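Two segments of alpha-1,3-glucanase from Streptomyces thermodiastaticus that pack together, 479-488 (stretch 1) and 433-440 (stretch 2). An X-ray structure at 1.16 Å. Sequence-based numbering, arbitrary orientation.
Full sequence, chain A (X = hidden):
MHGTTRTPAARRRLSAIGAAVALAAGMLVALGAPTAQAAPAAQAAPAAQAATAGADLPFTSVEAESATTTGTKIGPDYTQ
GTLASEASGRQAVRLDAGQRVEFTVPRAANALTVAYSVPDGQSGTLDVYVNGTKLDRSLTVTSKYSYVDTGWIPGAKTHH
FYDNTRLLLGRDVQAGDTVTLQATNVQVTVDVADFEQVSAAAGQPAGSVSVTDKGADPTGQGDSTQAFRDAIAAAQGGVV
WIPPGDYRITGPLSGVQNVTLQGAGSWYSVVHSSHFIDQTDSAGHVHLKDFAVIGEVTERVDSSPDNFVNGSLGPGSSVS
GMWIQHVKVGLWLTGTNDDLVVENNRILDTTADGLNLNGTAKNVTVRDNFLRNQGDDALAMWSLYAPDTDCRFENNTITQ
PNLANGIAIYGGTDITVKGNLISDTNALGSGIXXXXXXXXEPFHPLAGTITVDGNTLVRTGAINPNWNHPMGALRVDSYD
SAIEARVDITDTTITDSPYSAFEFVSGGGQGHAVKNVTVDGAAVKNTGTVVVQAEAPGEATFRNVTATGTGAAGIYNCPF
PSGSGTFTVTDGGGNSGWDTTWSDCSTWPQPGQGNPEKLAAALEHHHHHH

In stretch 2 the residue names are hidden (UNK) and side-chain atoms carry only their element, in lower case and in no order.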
ATOM      1  N   TYR A 479      -3.627  10.759 -19.749  1.00 14.05           N
ATOM      2  CA  TYR A 479      -2.550  10.110 -20.494  1.00 14.28           C
ATOM      3  C   TYR A 479      -2.993   9.692 -21.896  1.00 14.49           C
ATOM      4  O   TYR A 479      -2.393  10.101 -22.897  1.00 15.59           O
ATOM      5  CB  TYR A 479      -2.017   8.928 -19.683  1.00 14.60           C
ATOM      6  CG  TYR A 479      -0.708   8.356 -20.185  1.00 15.22           C
ATOM      7  CD1 TYR A 479      -0.640   7.658 -21.389  1.00 16.35           C
ATOM      8  CD2 TYR A 479       0.460   8.493 -19.445  1.00 17.36           C
ATOM      9  CE1 TYR A 479       0.549   7.133 -21.847  1.00 18.69           C
ATOM     10  CE2 TYR A 479       1.660   7.960 -19.897  1.00 18.48           C
ATOM     11  CZ  TYR A 479       1.693   7.286 -21.102  1.00 19.56           C
ATOM     12  OH  TYR A 479       2.869   6.747 -21.579  1.00 22.16           O
ATOM     13  N   ASP A 480      -4.027   8.860 -21.996  1.00 14.54           N
ATOM     14  CA  ASP A 480      -4.494   8.402 -23.300  1.00 14.63           C
ATOM     15  C   ASP A 480      -5.784   9.065 -23.759  1.00 15.69           C
ATOM     16  O   ASP A 480      -6.202   8.842 -24.903  1.00 17.54           O
ATOM     17  CB  ASP A 480      -4.637   6.872 -23.325  1.00 15.72           C
ATOM     18  CG  ASP A 480      -3.289   6.171 -23.339  1.00 16.07           C
ATOM     19  OD1 ASP A 480      -2.520   6.381 -24.305  1.00 18.91           O
ATOM     20  OD2 ASP A 480      -2.993   5.433 -22.374  1.00 17.81           O
ATOM     21  N   SER A 481      -6.413   9.882 -22.916  1.00 14.73           N
ATOM     22  CA  SER A 481      -7.618  10.602 -23.302  1.00 14.65           C
ATOM     23  C   SER A 481      -7.856  11.728 -22.305  1.00 13.83           C
ATOM     24  O   SER A 481      -7.351  11.706 -21.181  1.00 14.24           O
ATOM     25  CB  SER A 481      -8.839   9.676 -23.392  1.00 15.39           C
ATOM     26  OG  SER A 481      -9.173   9.136 -22.124  1.00 15.30           O
ATOM     27  N   ALA A 482      -8.626  12.719 -22.743  1.00 14.03           N
ATOM     28  CA  ALA A 482      -8.940  13.880 -21.924  1.00 13.60           C
ATOM     29  C   ALA A 482      -9.808  13.488 -20.731  1.00 14.26           C
ATOM     30  O   ALA A 482     -10.523  12.482 -20.743  1.00 14.70           O
ATOM     31  CB  ALA A 482      -9.679  14.914 -22.767  1.00 15.41           C
ATOM     32  N   ILE A 483      -9.741  14.307 -19.684  1.00 13.98           N
ATOM     33  CA  ILE A 483     -10.538  14.077 -18.482  1.00 13.73           C
ATOM     34  C   ILE A 483     -11.986  14.457 -18.782  1.00 15.35           C
ATOM     35  O   ILE A 483     -12.322  15.642 -18.871  1.00 17.58           O
ATOM     36  CB  ILE A 483      -9.998  14.866 -17.285  1.00 13.97           C
ATOM     37  CG1 ILE A 483      -8.490  14.627 -17.092  1.00 13.81           C
ATOM     38  CG2 ILE A 483     -10.796  14.539 -16.033  1.00 14.67           C
ATOM     39  CD1 ILE A 483      -8.086  13.204 -16.752  1.00 14.27           C
ATOM     40  N   GLU A 484     -12.850  13.451 -18.940  1.00 14.56           N
ATOM     41  CA  GLU A 484     -14.262  13.692 -19.205  1.00 15.93           C
ATOM     42  C   GLU A 484     -15.131  13.514 -17.971  1.00 15.91           C
ATOM     43  O   GLU A 484     -16.335  13.801 -18.027  1.00 18.69           O
ATOM     44  CB  GLU A 484     -14.764  12.795 -20.345  1.00 17.88           C
ATOM     45  CG  GLU A 484     -13.898  12.837 -21.600  1.00 19.49           C
ATOM     46  CD  GLU A 484     -13.938  14.170 -22.330  1.00 23.85           C
ATOM     47  OE1 GLU A 484     -14.697  15.074 -21.924  1.00 25.00           O
ATOM     48  OE2 GLU A 484     -13.191  14.314 -23.325  1.00 26.65           O
ATOM     49  N   ALA A 485     -14.551  13.052 -16.871  1.00 14.67           N
ATOM     50  CA  ALA A 485     -15.208  13.068 -15.579  1.00 14.64           C
ATOM     51  C   ALA A 485     -15.009  14.429 -14.924  1.00 15.28           C
ATOM     52  O   ALA A 485     -14.151  15.219 -15.321  1.00 18.27           O
ATOM     53  CB  ALA A 485     -14.606  11.989 -14.678  1.00 14.46           C
ATOM     54  N   ARG A 486     -15.827  14.701 -13.918  1.00 14.44           N
ATOM     55  CA  ARG A 486     -15.534  15.763 -12.966  1.00 15.75           C
ATOM     56  C   ARG A 486     -14.615  15.195 -11.893  1.00 14.36           C
ATOM     57  O   ARG A 486     -14.859  14.100 -11.379  1.00 16.31           O
ATOM     58  CB  ARG A 486     -16.852  16.223 -12.345  1.00 21.96           C
ATOM     59  CG  ARG A 486     -16.764  17.237 -11.237  1.00 29.31           C
ATOM     60  CD  ARG A 486     -18.142  17.362 -10.601  1.00 34.74           C
ATOM     61  NE  ARG A 486     -18.190  18.362  -9.544  1.00 40.42           N
ATOM     62  CZ  ARG A 486     -18.848  19.510  -9.641  1.00 44.11           C
ATOM     63  NH1 ARG A 486     -19.514  19.798 -10.752  1.00 44.69           N
ATOM     64  NH2 ARG A 486     -18.845  20.367  -8.629  1.00 45.90           N
ATOM     65  N   VAL A 487     -13.544  15.910 -11.571  1.00 13.09           N
ATOM     66  CA  VAL A 487     -12.598  15.463 -10.553  1.00 13.00           C
ATOM     67  C   VAL A 487     -12.584  16.519  -9.460  1.00 11.64           C
ATOM     68  O   VAL A 487     -12.179  17.667  -9.698  1.00 13.11           O
ATOM     69  CB  VAL A 487     -11.195  15.220 -11.125  1.00 13.51           C
ATOM     70  CG1 VAL A 487     -10.262  14.727 -10.036  1.00 14.84           C
ATOM     71  CG2 VAL A 487     -11.252  14.225 -12.284  1.00 15.23           C
ATOM     72  N   ASP A 488     -13.051  16.141  -8.271  1.00 11.57           N
ATOM     73  CA  ASP A 488     -13.192  17.048  -7.135  1.00 12.06           C
ATOM     74  C   ASP A 488     -12.182  16.646  -6.073  1.00 11.60           C
ATOM     75  O   ASP A 488     -12.315  15.581  -5.460  1.00 12.92           O
ATOM     76  CB  ASP A 488     -14.607  16.972  -6.567  1.00 15.52           C
ATOM     77  CG  ASP A 488     -15.648  17.441  -7.544  1.00 20.18           C
ATOM     78  OD1 ASP A 488     -15.422  18.466  -8.209  1.00 22.41           O
ATOM     79  OD2 ASP A 488     -16.708  16.793  -7.634  1.00 23.07           O
ATOM     80  N   UNK A 433      -2.717   9.021  -7.930  1.00  9.68           N
ATOM     81  CA  UNK A 433      -2.833   9.285  -9.356  1.00  9.79           C
ATOM     82  C   UNK A 433      -4.262   9.018  -9.808  1.00 10.05           C
ATOM     83  O   UNK A 433      -4.807   7.938  -9.554  1.00 10.35           O
ATOM     84  c   UNK A 433      -1.870   8.400 -10.147  1.00 10.94           C
ATOM     85  N   UNK A 434      -4.866  10.013 -10.461  1.00  9.86           N
ATOM     86  CA  UNK A 434      -6.176   9.892 -11.098  1.00 10.41           C
ATOM     87  C   UNK A 434      -5.898   9.971 -12.595  1.00 10.42           C
ATOM     88  O   UNK A 434      -5.455  11.016 -13.085  1.00 11.45           O
ATOM     89  c   UNK A 434      -8.503  10.866 -11.342  1.00 12.91           C
ATOM     90  c   UNK A 434      -7.741   9.794  -8.459  1.00 11.43           C
ATOM     91  c   UNK A 434      -7.246  11.074  -9.116  1.00 11.20           C
ATOM     92  c   UNK A 434      -7.132  11.010 -10.649  1.00 11.54           C
ATOM     93  N   UNK A 435      -6.085   8.866 -13.318  1.00 10.54           N
ATOM     94  CA  UNK A 435      -5.395   8.713 -14.592  1.00 11.90           C
ATOM     95  C   UNK A 435      -6.260   8.079 -15.674  1.00 11.08           C
ATOM     96  O   UNK A 435      -7.074   7.187 -15.412  1.00 12.09           O
ATOM     97  o   UNK A 435      -3.503   7.636 -15.617  1.00 13.33           O
ATOM     98  c   UNK A 435      -4.154   7.851 -14.385  1.00 12.14           C
ATOM     99  N   UNK A 436      -6.030   8.534 -16.911  1.00 11.33           N
ATOM    100  CA  UNK A 436      -6.557   7.911 -18.122  1.00 12.77           C
ATOM    101  C   UNK A 436      -5.483   7.140 -18.896  1.00 13.39           C
ATOM    102  O   UNK A 436      -5.586   6.974 -20.116  1.00 14.91           O
ATOM    103  n   UNK A 436      -9.265  10.300 -19.036  1.00 13.12           N
ATOM    104  c   UNK A 436      -8.708   9.151 -18.647  1.00 12.83           C
ATOM    105  c   UNK A 436      -7.249   8.941 -19.018  1.00 12.77           C
ATOM    106  o   UNK A 436      -9.335   8.283 -18.033  1.00 13.41           O
ATOM    107  N   UNK A 437      -4.444   6.665 -18.209  1.00 13.34           N
ATOM    108  CA  UNK A 437      -3.450   5.784 -18.822  1.00 13.84           C
ATOM    109  C   UNK A 437      -4.056   4.392 -18.956  1.00 15.12           C
ATOM    110  O   UNK A 437      -4.441   3.776 -17.957  1.00 16.17           O
ATOM    111  c   UNK A 437      -1.030   4.988 -18.611  1.00 15.68           C
ATOM    112  c   UNK A 437      -2.186   5.748 -17.964  1.00 14.31           C
ATOM    113  c   UNK A 437       0.297   5.189 -17.898  1.00 16.02           C
ATOM    114  o   UNK A 437       0.356   5.771 -16.817  1.00 17.52           O
ATOM    115  n   UNK A 437       1.373   4.686 -18.500  1.00 17.92           N
ATOM    116  N   UNK A 438      -4.143   3.894 -20.186  1.00 16.91           N
ATOM    117  CA  UNK A 438      -4.942   2.691 -20.409  1.00 18.80           C
ATOM    118  C   UNK A 438      -4.172   1.388 -20.223  1.00 20.49           C
ATOM    119  O   UNK A 438      -4.743   0.406 -19.734  1.00 20.65           O
ATOM    120  n   UNK A 438      -5.358   2.854 -26.705  1.00 30.47           N
ATOM    121  c   UNK A 438      -5.460   2.789 -24.247  1.00 25.60           C
ATOM    122  c   UNK A 438      -4.557   2.761 -25.459  1.00 28.74           C
ATOM    123  c   UNK A 438      -4.673   2.653 -22.960  1.00 23.07           C
ATOM    124  c   UNK A 438      -5.611   2.733 -21.785  1.00 20.95           C
ATOM    125  N   UNK A 439      -2.895   1.354 -20.615  1.00 20.76           N
ATOM    126  CA  UNK A 439      -2.059   0.150 -20.596  1.00 22.87           C
ATOM    127  C   UNK A 439      -2.478  -0.936 -21.590  1.00 24.61           C
ATOM    128  O   UNK A 439      -1.615  -1.577 -22.200  1.00 26.99           O
ATOM    129  c   UNK A 439      -1.391   0.504 -18.165  1.00 22.42           C
ATOM    130  c   UNK A 439      -1.921  -0.452 -19.192  1.00 23.28           C
ATOM    131  c   UNK A 439       0.449   1.660 -17.121  1.00 23.59           C
ATOM    132  c   UNK A 439      -2.249   1.110 -17.268  1.00 21.30           C
ATOM    133  c   UNK A 439      -0.035   0.781 -18.080  1.00 23.77           C
ATOM    134  c   UNK A 439      -1.772   1.981 -16.308  1.00 22.27           C
ATOM    135  c   UNK A 439      -0.422   2.257 -16.236  1.00 22.80           C
ATOM    136  N   UNK A 440      -3.782  -1.175 -21.743  1.00 23.85           N
ATOM    137  CA  UNK A 440      -4.296  -2.212 -22.635  1.00 25.39           C
ATOM    138  C   UNK A 440      -5.748  -1.884 -22.966  1.00 27.40           C
ATOM    139  O   UNK A 440      -6.309  -0.905 -22.472  1.00 27.43           O
ATOM    140  c   UNK A 440      -4.166  -3.597 -21.997  1.00 25.85           C
TER
HETATM  141  O   HOH W   1     -12.150  10.665 -19.012  1.00 15.02           O
HETATM  142  O   HOH W   2      -7.913   6.727 -21.825  1.00 17.00           O
HETATM  143  O   HOH W   3      -1.292   3.319 -22.022  1.00 22.71           O

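Position 433 carries a single side-chain carbon. It lies out of reach of stretch 1. One carbon alone means alanine, Ala-433.

Position 434 has four side-chain carbons. The chain forks at the first, and one arm is two carbons long. CA to CB points toward stretch 1, where a carbon of the short arm approaches Val-487 CG1. This is isoleucine, Ile-434, and the contact is Ile-434 CG2 to Val-487 CG1, 4.4 Å.

Position 435 has one carbon followed by one oxygen. It makes no contact with stretch 1. The oxygen accepts a hydrogen bond from the backbone N of position 437. A hydroxyl on an unbranched CB identifies serine, Ser-435.

Position 436 has two carbons, the second carrying one oxygen and one nitrogen. The nitrogen faces the backbone of Ser-481 and Ala-482, as an amide donor would. This is asparagine, Asn-436. Its ND2 donates to Ser-481 O at 3.2 Å. Ala-482 O is nearer to ND2, at 3.0 Å, but the angle is poor for a hydrogen bond. ND2 also donates to water 1, which accepts from Glu-484 N as well.

Position 437 has three carbons, the third carrying one oxygen and one nitrogen. The chain is extended and lies over one face of the Tyr-479 ring. This is glutamine, Gln-437. Its CG sits 3.8 Å from the centroid of the Tyr-479 ring, close to the ring normal, in a CH-pi contact. Its N is the donor to Ser-435 OG, at 2.9 Å.

Position 438 has four carbons in a row ending in nitrogen. The second carbon passes close to Asp-480 OD2. This is lysine, Lys-438; its CG is 3.3 Å from Asp-480 OD2, while NZ is hydrogen-bonded to a residue next to one of the stretches.

Position 439 has one carbon, then a ring of six carbons with no oxygen. CA to CB points away from stretch 1, and the ring makes no contact there. This is phenylalanine, Phe-439. Water 3 links its N to Asp-480 OD2.

Position 440 has one side-chain carbon, out of reach of stretch 1. This is alanine, Ala-440.

The contact is centred on the loops. Asp-480 N donates to Asn-436 O at 3.1 Å, and Lys-438 N donates to Asp-480 OD2 at 2.9 Å with a nearly straight angle. The first joins backbone to backbone; the second and the Asn-436 ND2 bond to Ser-481 O each join a side chain to a backbone. Water 2 adds a bridge between Asn-436 O and Ser-481 OG. The Tyr-479 ring packs alongside, and Ile-434 with Val-487 adds a small apolar contact between the strands.

Stretch 2 (433-440) AISNQKFA
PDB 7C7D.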